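Local coordinates for protein dihydrodipicolinate synthase (Oceanobacillus iheyensis HTE831, PDB 3D0C) that probably catalyses the condensation of pyruvate with aspartate semialdehyde to 4-hydroxy-tetrahydrodipicolinate, a step of lysine biosynthesis, on a TIM barrel, at residues T195-A200 with Q221-L226; V209-G214 with A225-L230. The protein carries 1 engineered substitution. All coordinates share one frame; numbering follows the deposited sequence.

In the fold
Both contacts lie around the last strand of the TIM barrel. After strand 190-193 the chain runs through helix 196-206, strand 210-213 and then helix 220-232. Contact 1 joins helix 196-206 to helix 220-232, T195-A200 with Q221-L226, and closes a loop of 20 residues that holds the strand. Contact 2 joins the strand, V209-G214, to an overlapping part of that helix, A225-L230, across 10 residues. Its loop starts within the first, and both end on helix 220-232, where L226 serves both. S213 OG of the strand lies 2.7 Å from E197 OE2, a probable hydrogen bond. Together the contacts tie two neighbouring outer helices to each other and to strand 210-213.

Contact 1 (T195-A200 with Q221-L226); sequences TAEKWA and QKSFAL
Segments 196-200 and 221-226, on neighbouring helices, run nearly parallel, with E197 facing S223 and their axes 11.0 Å apart at an angle of 18°. Both helices belong to the outer layer of the TIM barrel. E197 carries most of the contact. Its CB is directed at the other helix, and the chain then bends at chi2 (87°), which turns the carboxylate to S223. S223 OG gives a hydrogen bond of 2.6 Å to E197 OE2 and meets that oxygen nearly along its C-O axis. With S213 OG as its second partner, this buried oxygen is gripped by two hydroxyls. The stem of E197 does apolar work. L226 comes obliquely across it and sets CD2 3.6 Å from E197 CG. V245 and V241 of helix 235-257 touch E197 and L226 respectively, placing that helix beside the pair. With an alanine here instead of E197, the hydroxyls of S223 and S213 would probably lose the carboxylate they share, and L226 CD2 would lose the CG it packs on. At the looser end of the contact, A200 CB stands 4.3 Å from L226 CD2.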
loop_
_atom_site.group_PDB
_atom_site.type_symbol
_atom_site.label_atom_id
_atom_site.label_comp_id
_atom_site.label_asym_id
_atom_site.label_seq_id
_atom_site.Cartn_x
_atom_site.Cartn_y
_atom_site.Cartn_z
ATOM N N THR A 195 15.885 6.852 4.375
ATOM C CA THR A 195 15.136 8.099 4.503
ATOM C C THR A 195 15.944 9.320 4.052
ATOM O O THR A 195 15.676 10.451 4.455
ATOM C CB THR A 195 14.607 8.311 5.940
ATOM O OG1 THR A 195 15.620 7.937 6.884
ATOM C CG2 THR A 195 13.351 7.472 6.172
ATOM N N ALA A 196 16.957 9.062 3.232
ATOM C CA ALA A 196 17.785 10.102 2.623
ATOM C C ALA A 196 18.636 11.064 3.460
ATOM O O ALA A 196 18.953 10.813 4.630
ATOM C CB ALA A 196 16.925 10.901 1.647
ATOM N N GLU A 197 19.008 12.174 2.821
ATOM C CA GLU A 197 19.879 13.188 3.409
ATOM C C GLU A 197 19.538 13.749 4.785
ATOM O O GLU A 197 20.432 13.981 5.605
ATOM C CB GLU A 197 20.056 14.352 2.422
ATOM C CG GLU A 197 20.924 14.022 1.199
ATOM C CD GLU A 197 20.144 13.414 0.034
ATOM O OE1 GLU A 197 19.043 12.871 0.263
ATOM O OE2 GLU A 197 20.642 13.474 -1.114
ATOM N N LYS A 198 18.265 13.999 5.044
ATOM C CA LYS A 198 17.871 14.554 6.338
ATOM C C LYS A 198 18.228 13.604 7.489
ATOM O O LYS A 198 18.586 14.043 8.592
ATOM C CB LYS A 198 16.369 14.840 6.346
ATOM C CG LYS A 198 15.874 15.440 7.652
ATOM C CD LYS A 198 14.363 15.579 7.661
ATOM C CE LYS A 198 13.887 16.224 8.945
ATOM N NZ LYS A 198 12.406 16.342 8.962
ATOM N N TRP A 199 18.143 12.303 7.234
ATOM C CA TRP A 199 18.458 11.337 8.281
ATOM C C TRP A 199 19.823 10.664 8.180
ATOM O O TRP A 199 20.293 10.074 9.151
ATOM C CB TRP A 199 17.360 10.270 8.359
ATOM C CG TRP A 199 16.095 10.826 8.900
ATOM C CD1 TRP A 199 15.088 11.423 8.192
ATOM C CD2 TRP A 199 15.745 10.954 10.280
ATOM N NE1 TRP A 199 14.139 11.924 9.049
ATOM C CE2 TRP A 199 14.518 11.653 10.338
ATOM C CE3 TRP A 199 16.355 10.560 11.477
ATOM C CZ2 TRP A 199 13.883 11.955 11.545
ATOM C CZ3 TRP A 199 15.723 10.862 12.681
ATOM C CH2 TRP A 199 14.501 11.556 12.702
ATOM N N ALA A 200 20.468 10.767 7.023
ATOM C CA ALA A 200 21.764 10.132 6.810
ATOM C C ALA A 200 22.818 10.335 7.906
ATOM O O ALA A 200 23.446 9.370 8.350
ATOM C CB ALA A 200 22.332 10.559 5.451
ATOM N N GLN A 221 25.566 17.019 -6.730
ATOM C CA GLN A 221 26.787 17.521 -6.093
ATOM C C GLN A 221 26.590 17.773 -4.593
ATOM O O GLN A 221 27.524 17.606 -3.810
ATOM C CB GLN A 221 27.283 18.804 -6.788
ATOM C CG GLN A 221 27.501 18.652 -8.309
ATOM C CD GLN A 221 28.280 19.814 -8.944
ATOM O OE1 GLN A 221 27.980 20.989 -8.710
ATOM N NE2 GLN A 221 29.274 19.478 -9.766
ATOM N N LYS A 222 25.384 18.170 -4.191
ATOM C CA LYS A 222 25.109 18.406 -2.774
ATOM C C LYS A 222 25.050 17.066 -2.038
ATOM O O LYS A 222 25.615 16.907 -0.952
ATOM C CB LYS A 222 23.785 19.149 -2.593
ATOM C CG LYS A 222 23.806 20.598 -3.070
ATOM C CD LYS A 222 22.471 21.279 -2.805
ATOM C CE LYS A 222 22.441 22.702 -3.342
ATOM N NZ LYS A 222 23.420 23.602 -2.669
ATOM N N SER A 223 24.354 16.107 -2.641
ATOM C CA SER A 223 24.223 14.775 -2.068
ATOM C C SER A 223 25.592 14.133 -1.909
ATOM O O SER A 223 25.865 13.482 -0.898
ATOM C CB SER A 223 23.354 13.892 -2.972
ATOM O OG SER A 223 22.043 14.414 -3.079
ATOM N N PHE A 224 26.449 14.304 -2.913
ATOM C CA PHE A 224 27.785 13.724 -2.857
ATOM C C PHE A 224 28.698 14.486 -1.908
ATOM O O PHE A 224 29.664 13.925 -1.396
ATOM C CB PHE A 224 28.405 13.647 -4.254
ATOM C CG PHE A 224 28.091 12.367 -4.976
ATOM C CD1 PHE A 224 28.707 11.176 -4.603
ATOM C CD2 PHE A 224 27.151 12.346 -5.998
ATOM C CE1 PHE A 224 28.388 9.978 -5.243
ATOM C CE2 PHE A 224 26.824 11.159 -6.643
ATOM C CZ PHE A 224 27.442 9.973 -6.265
ATOM N N ALA A 225 28.396 15.762 -1.684
ATOM C CA ALA A 225 29.186 16.562 -0.750
ATOM C C ALA A 225 28.912 15.993 0.648
ATOM O O ALA A 225 29.813 15.881 1.488
ATOM C CB ALA A 225 28.770 18.025 -0.822
ATOM N N LEU A 226 27.657 15.618 0.881
ATOM C CA LEU A 226 27.270 15.037 2.160
ATOM C C LEU A 226 27.915 13.664 2.329
ATOM O O LEU A 226 28.412 13.336 3.408
ATOM C CB LEU A 226 25.743 14.904 2.255
ATOM C CG LEU A 226 25.237 14.231 3.536
ATOM C CD1 LEU A 226 25.717 15.027 4.736
ATOM C CD2 LEU A 226 23.720 14.143 3.524
#

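Contact 2 (V209-G214 with A225-L230); sequences VGFTSG and ALLEAL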
loop_
_atom_site.group_PDB
_atom_site.type_symbol
_atom_site.label_atom_id
_atom_site.label_comp_id
_atom_site.label_asym_id
_atom_site.label_seq_id
_atom_site.Cartn_x
_atom_site.Cartn_y
_atom_site.Cartn_z
ATOM N N VAL A 209 25.993 2.568 6.358
ATOM C CA VAL A 209 27.110 2.752 5.438
ATOM C C VAL A 209 26.734 3.421 4.120
ATOM O O VAL A 209 27.568 3.562 3.226
ATOM C CB VAL A 209 27.770 1.394 5.110
ATOM C CG1 VAL A 209 28.201 0.704 6.401
ATOM C CG2 VAL A 209 26.793 0.513 4.336
ATOM N N GLY A 210 25.477 3.822 3.991
ATOM C CA GLY A 210 25.049 4.471 2.767
ATOM C C GLY A 210 23.676 5.080 2.938
ATOM O O GLY A 210 23.059 4.944 3.997
ATOM N N PHE A 211 23.195 5.774 1.915
ATOM C CA PHE A 211 21.869 6.352 2.014
ATOM C C PHE A 211 21.221 6.503 0.648
ATOM O O PHE A 211 21.910 6.654 -0.365
ATOM C CB PHE A 211 21.922 7.694 2.773
ATOM C CG PHE A 211 22.670 8.794 2.062
ATOM C CD1 PHE A 211 22.031 9.587 1.114
ATOM C CD2 PHE A 211 23.993 9.078 2.387
ATOM C CE1 PHE A 211 22.695 10.655 0.505
ATOM C CE2 PHE A 211 24.669 10.143 1.784
ATOM C CZ PHE A 211 24.019 10.934 0.844
ATOM N N THR A 212 19.894 6.413 0.617
ATOM C CA THR A 212 19.153 6.559 -0.631
ATOM C C THR A 212 18.986 8.053 -0.868
ATOM O O THR A 212 19.098 8.848 0.064
ATOM C CB THR A 212 17.737 5.943 -0.545
ATOM O OG1 THR A 212 17.005 6.589 0.505
ATOM C CG2 THR A 212 17.808 4.439 -0.274
ATOM N N SER A 213 18.700 8.439 -2.107
ATOM C CA SER A 213 18.513 9.856 -2.416
ATOM C C SER A 213 17.658 10.096 -3.636
ATOM O O SER A 213 17.720 9.337 -4.603
ATOM C CB SER A 213 19.862 10.548 -2.642
ATOM O OG SER A 213 19.675 11.902 -3.058
ATOM N N GLY A 214 16.875 11.172 -3.578
ATOM C CA GLY A 214 16.035 11.573 -4.695
ATOM C C GLY A 214 16.575 12.921 -5.156
ATOM O O GLY A 214 16.335 13.373 -6.282
ATOM N N ALA A 225 28.396 15.762 -1.684
ATOM C CA ALA A 225 29.186 16.562 -0.750
ATOM C C ALA A 225 28.912 15.993 0.648
ATOM O O ALA A 225 29.813 15.881 1.488
ATOM C CB ALA A 225 28.770 18.025 -0.822
ATOM N N LEU A 226 27.657 15.618 0.881
ATOM C CA LEU A 226 27.270 15.037 2.160
ATOM C C LEU A 226 27.915 13.664 2.329
ATOM O O LEU A 226 28.412 13.336 3.408
ATOM C CB LEU A 226 25.743 14.904 2.255
ATOM C CG LEU A 226 25.237 14.231 3.536
ATOM C CD1 LEU A 226 25.717 15.027 4.736
ATOM C CD2 LEU A 226 23.720 14.143 3.524
ATOM N N LEU A 227 27.912 12.853 1.274
ATOM C CA LEU A 227 28.522 11.530 1.386
ATOM C C LEU A 227 30.009 11.646 1.713
ATOM O O LEU A 227 30.512 10.963 2.603
ATOM C CB LEU A 227 28.348 10.727 0.093
ATOM C CG LEU A 227 29.056 9.362 0.089
ATOM C CD1 LEU A 227 28.466 8.455 1.155
ATOM C CD2 LEU A 227 28.919 8.718 -1.274
ATOM N N GLU A 228 30.715 12.517 0.998
ATOM C CA GLU A 228 32.144 12.670 1.248
ATOM C C GLU A 228 32.408 13.132 2.676
ATOM O O GLU A 228 33.291 12.604 3.352
ATOM C CB GLU A 228 32.769 13.661 0.269
ATOM C CG GLU A 228 34.274 13.778 0.441
ATOM C CD GLU A 228 34.938 14.539 -0.687
ATOM O OE1 GLU A 228 34.635 15.740 -0.857
ATOM O OE2 GLU A 228 35.763 13.932 -1.405
ATOM N N ALA A 229 31.636 14.113 3.128
ATOM C CA ALA A 229 31.787 14.633 4.478
ATOM C C ALA A 229 31.610 13.515 5.503
ATOM O O ALA A 229 32.402 13.392 6.434
ATOM C CB ALA A 229 30.770 15.741 4.728
ATOM N N LEU A 230 30.570 12.706 5.326
ATOM C CA LEU A 230 30.294 11.591 6.231
ATOM C C LEU A 230 31.442 10.585 6.263
ATOM O O LEU A 230 31.842 10.118 7.324
ATOM C CB LEU A 230 29.005 10.868 5.815
ATOM C CG LEU A 230 27.667 11.572 6.059
ATOM C CD1 LEU A 230 26.536 10.738 5.460
ATOM C CD2 LEU A 230 27.451 11.765 7.549
#
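F211 is the one strand side chain that reaches L226 and L230, a turn apart on helix 220-232, with L227 beside them. Strand 210-213 closes the TIM barrel, and this helix follows it in the usual beta-alpha order. Segments 210-213 and 225-230 run almost antiparallel, at 170°, with their axes 10.2 Å apart. The tighter, fully buried part is where L226 and L227 meet the outer end of the F211 ring. CE2 of F211 lies 4.1 Å from L227 CB, at the base of the leucine side chain. On the neighbouring ring atom, F211 CZ is 4.2 Å from L226 CD2. The F211 side chain takes the crowded position, with CG between the backbone N and the carbonyl carbon (chi1 66°), and this brings CE2 and CZ to the leucines. I15 of strand 15-17 touches both F211 and L227, and A200 also packs on F211.

The looser edge is at L230. This residue is partly exposed and gives up little surface here. Its CD1 comes to 4.2 Å from F211 CE2. All three leucines approach the ring obliquely. The closest side-chain contacts are all carbon to carbon. The contact therefore rests on shape and on the burial of apolar surface, with no polar pair to fix the angle between ring and helix.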